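Local structure of type II restriction enzyme NlaIV (Neisseria lactamica, 6QM2) at residues F102-F107 / Q150-M155. The protein recognises the double-stranded DNA sequence 5'-GGNNCC-3' and cuts it in the middle, leaving blunt ends with 5'-phosphates. Residues are numbered along the deposited sequence; the frame is centred on the assembly and turned at random.
With K (potassium ion), chain C.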
loop_
_atom_site.group_PDB
_atom_site.type_symbol
_atom_site.label_atom_id
_atom_site.label_comp_id
_atom_site.label_asym_id
_atom_site.label_seq_id
_atom_site.Cartn_x
_atom_site.Cartn_y
_atom_site.Cartn_z
ATOM N N PHE A 102 -12.713 5.686 -6.071
ATOM C CA PHE A 102 -11.956 6.940 -6.191
ATOM C C PHE A 102 -12.760 8.135 -5.689
ATOM O O PHE A 102 -13.985 8.078 -5.589
ATOM C CB PHE A 102 -11.456 7.181 -7.632
ATOM C CG PHE A 102 -12.553 7.352 -8.663
ATOM C CD1 PHE A 102 -13.169 8.589 -8.859
ATOM C CD2 PHE A 102 -12.939 6.283 -9.470
ATOM C CE1 PHE A 102 -14.165 8.741 -9.812
ATOM C CE2 PHE A 102 -13.934 6.434 -10.427
ATOM C CZ PHE A 102 -14.546 7.663 -10.599
ATOM N N ASP A 103 -12.041 9.207 -5.374
ATOM C CA ASP A 103 -12.633 10.474 -4.960
ATOM C C ASP A 103 -12.495 11.491 -6.091
ATOM O O ASP A 103 -11.569 11.411 -6.895
ATOM C CB ASP A 103 -11.926 10.997 -3.705
ATOM C CG ASP A 103 -12.008 10.024 -2.538
ATOM O OD1 ASP A 103 -13.133 9.602 -2.184
ATOM O OD2 ASP A 103 -10.944 9.691 -1.972
ATOM N N ILE A 104 -13.415 12.448 -6.147
ATOM C CA ILE A 104 -13.326 13.540 -7.110
ATOM C C ILE A 104 -12.326 14.561 -6.562
ATOM O O ILE A 104 -11.273 14.784 -7.163
ATOM C CB ILE A 104 -14.705 14.195 -7.390
ATOM C CG1 ILE A 104 -15.752 13.143 -7.797
ATOM C CG2 ILE A 104 -14.584 15.272 -8.462
ATOM C CD1 ILE A 104 -15.302 12.176 -8.870
ATOM N N ALA A 105 -12.645 15.145 -5.409
ATOM C CA ALA A 105 -11.794 16.150 -4.762
ATOM C C ALA A 105 -12.378 16.557 -3.413
ATOM O O ALA A 105 -13.577 16.400 -3.187
ATOM C CB ALA A 105 -11.657 17.381 -5.648
ATOM N N ASP A 106 -11.538 17.089 -2.526
ATOM C CA ASP A 106 -12.017 17.714 -1.292
ATOM C C ASP A 106 -13.021 18.790 -1.675
ATOM O O ASP A 106 -12.738 19.596 -2.557
ATOM C CB ASP A 106 -10.864 18.343 -0.504
ATOM C CG ASP A 106 -11.338 19.097 0.741
ATOM O OD1 ASP A 106 -12.174 18.552 1.492
ATOM O OD2 ASP A 106 -10.876 20.234 0.977
ATOM N N PHE A 107 -14.191 18.793 -1.038
ATOM C CA PHE A 107 -15.237 19.756 -1.384
ATOM C C PHE A 107 -14.829 21.210 -1.119
ATOM O O PHE A 107 -15.081 22.077 -1.959
ATOM C CB PHE A 107 -16.563 19.451 -0.677
ATOM C CG PHE A 107 -17.626 20.473 -0.959
ATOM C CD1 PHE A 107 -18.366 20.413 -2.136
ATOM C CD2 PHE A 107 -17.844 21.531 -0.080
ATOM C CE1 PHE A 107 -19.325 21.373 -2.418
ATOM C CE2 PHE A 107 -18.801 22.495 -0.359
ATOM C CZ PHE A 107 -19.542 22.415 -1.530
ATOM N N GLN A 150 -21.039 14.136 -15.135
ATOM C CA GLN A 150 -21.547 12.830 -15.587
ATOM C C GLN A 150 -21.284 11.674 -14.609
ATOM O O GLN A 150 -21.924 10.627 -14.713
ATOM C CB GLN A 150 -20.962 12.469 -16.959
ATOM C CG GLN A 150 -21.413 13.379 -18.090
ATOM C CD GLN A 150 -20.819 12.976 -19.425
ATOM O OE1 GLN A 150 -19.600 12.896 -19.578
ATOM N NE2 GLN A 150 -21.681 12.718 -20.399
ATOM N N ILE A 151 -20.350 11.854 -13.676
ATOM C CA ILE A 151 -19.988 10.797 -12.725
ATOM C C ILE A 151 -20.319 11.144 -11.270
ATOM O O ILE A 151 -19.835 10.473 -10.362
ATOM C CB ILE A 151 -18.496 10.394 -12.871
ATOM C CG1 ILE A 151 -17.549 11.508 -12.396
ATOM C CG2 ILE A 151 -18.198 10.027 -14.319
ATOM C CD1 ILE A 151 -16.084 11.147 -12.506
ATOM N N THR A 152 -21.132 12.176 -11.046
ATOM C CA THR A 152 -21.587 12.535 -9.699
ATOM C C THR A 152 -23.094 12.705 -9.679
ATOM O O THR A 152 -23.734 12.844 -10.722
ATOM C CB THR A 152 -20.939 13.834 -9.177
ATOM O OG1 THR A 152 -21.041 14.857 -10.174
ATOM C CG2 THR A 152 -19.483 13.607 -8.827
ATOM N N ARG A 153 -23.640 12.695 -8.468
ATOM C CA ARG A 153 -25.075 12.778 -8.240
ATOM C C ARG A 153 -25.348 13.504 -6.927
ATOM O O ARG A 153 -24.421 13.976 -6.263
ATOM C CB ARG A 153 -25.669 11.365 -8.207
ATOM C CG ARG A 153 -25.047 10.422 -7.178
ATOM C CD ARG A 153 -26.003 9.292 -6.818
ATOM N NE ARG A 153 -25.342 8.189 -6.118
ATOM C CZ ARG A 153 -25.012 8.168 -4.823
ATOM N NH1 ARG A 153 -25.260 9.205 -4.019
ATOM N NH2 ARG A 153 -24.412 7.088 -4.325
ATOM N N SER A 154 -26.623 13.598 -6.565
ATOM C CA SER A 154 -27.012 14.044 -5.233
ATOM C C SER A 154 -26.968 12.864 -4.263
ATOM O O SER A 154 -26.653 11.738 -4.656
ATOM C CB SER A 154 -28.411 14.656 -5.268
ATOM O OG SER A 154 -28.658 15.400 -4.092
ATOM N N MET A 155 -27.265 13.136 -2.995
ATOM C CA MET A 155 -27.387 12.098 -1.962
ATOM C C MET A 155 -28.522 12.450 -0.999
ATOM O O MET A 155 -29.186 13.478 -1.150
ATOM C CB MET A 155 -26.070 11.946 -1.186
ATOM C CG MET A 155 -25.798 13.067 -0.181
ATOM S SD MET A 155 -24.252 12.953 0.732
ATOM C CE MET A 155 -24.207 11.224 1.185
HETATM K K K C . -8.066 14.277 -7.402
HETATM O O HOH W 1 -9.032 13.718 -4.484
#
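Ile104 and Ile151 bury the most surface here, about 43 and 42 Å² respectively, and they meet through their terminal methyls, CD1 of Ile104 lying 3.9 Å from CD1 of Ile151. The CB atoms of both point toward the opposite segment, and the backbones stay well apart: the closest alpha carbons, those of Ile104 and Thr152, are 8.7 Å from each other. Ile151 spans its share with an extended chain (chi2 179°), so that CD1 also arrives at the rim of the Phe102 ring, near the ring plane and 4.1 Å from CE1. Ile104 CD1 lies in that plane too, at the ring edge; the aromatic group therefore offers its rim, not a face, to both methyls. Further along, Ile104 CG1 packs 3.9 Å from CG2 of Thr152. With chi1 at 49°, OG1 of Thr152 sits between the backbone N and the carbonyl carbon and hydrogen-bonds to Val148 O just before the segment, while CG2, on the other branch, reaches Ile104. No hydrogen bond crosses between the segments, and all four touching residues are buried.

In this PDDEXK-clan nuclease, the contact joins the 102-107 segment, which leads into helix 107-116, to the loop after strand 138-147. Tyr125 of strand 124-132 touches both isoleucines, and Ile172 of strand 168-172 touches Ile104 and Thr152. While its side chain sits in this apolar layer, Ile104 turns its carbonyl to a potassium ion, modelled at a long 3.3 Å from O, which Glu90 also binds; water 1 lies 3.1 Å from the same potassium.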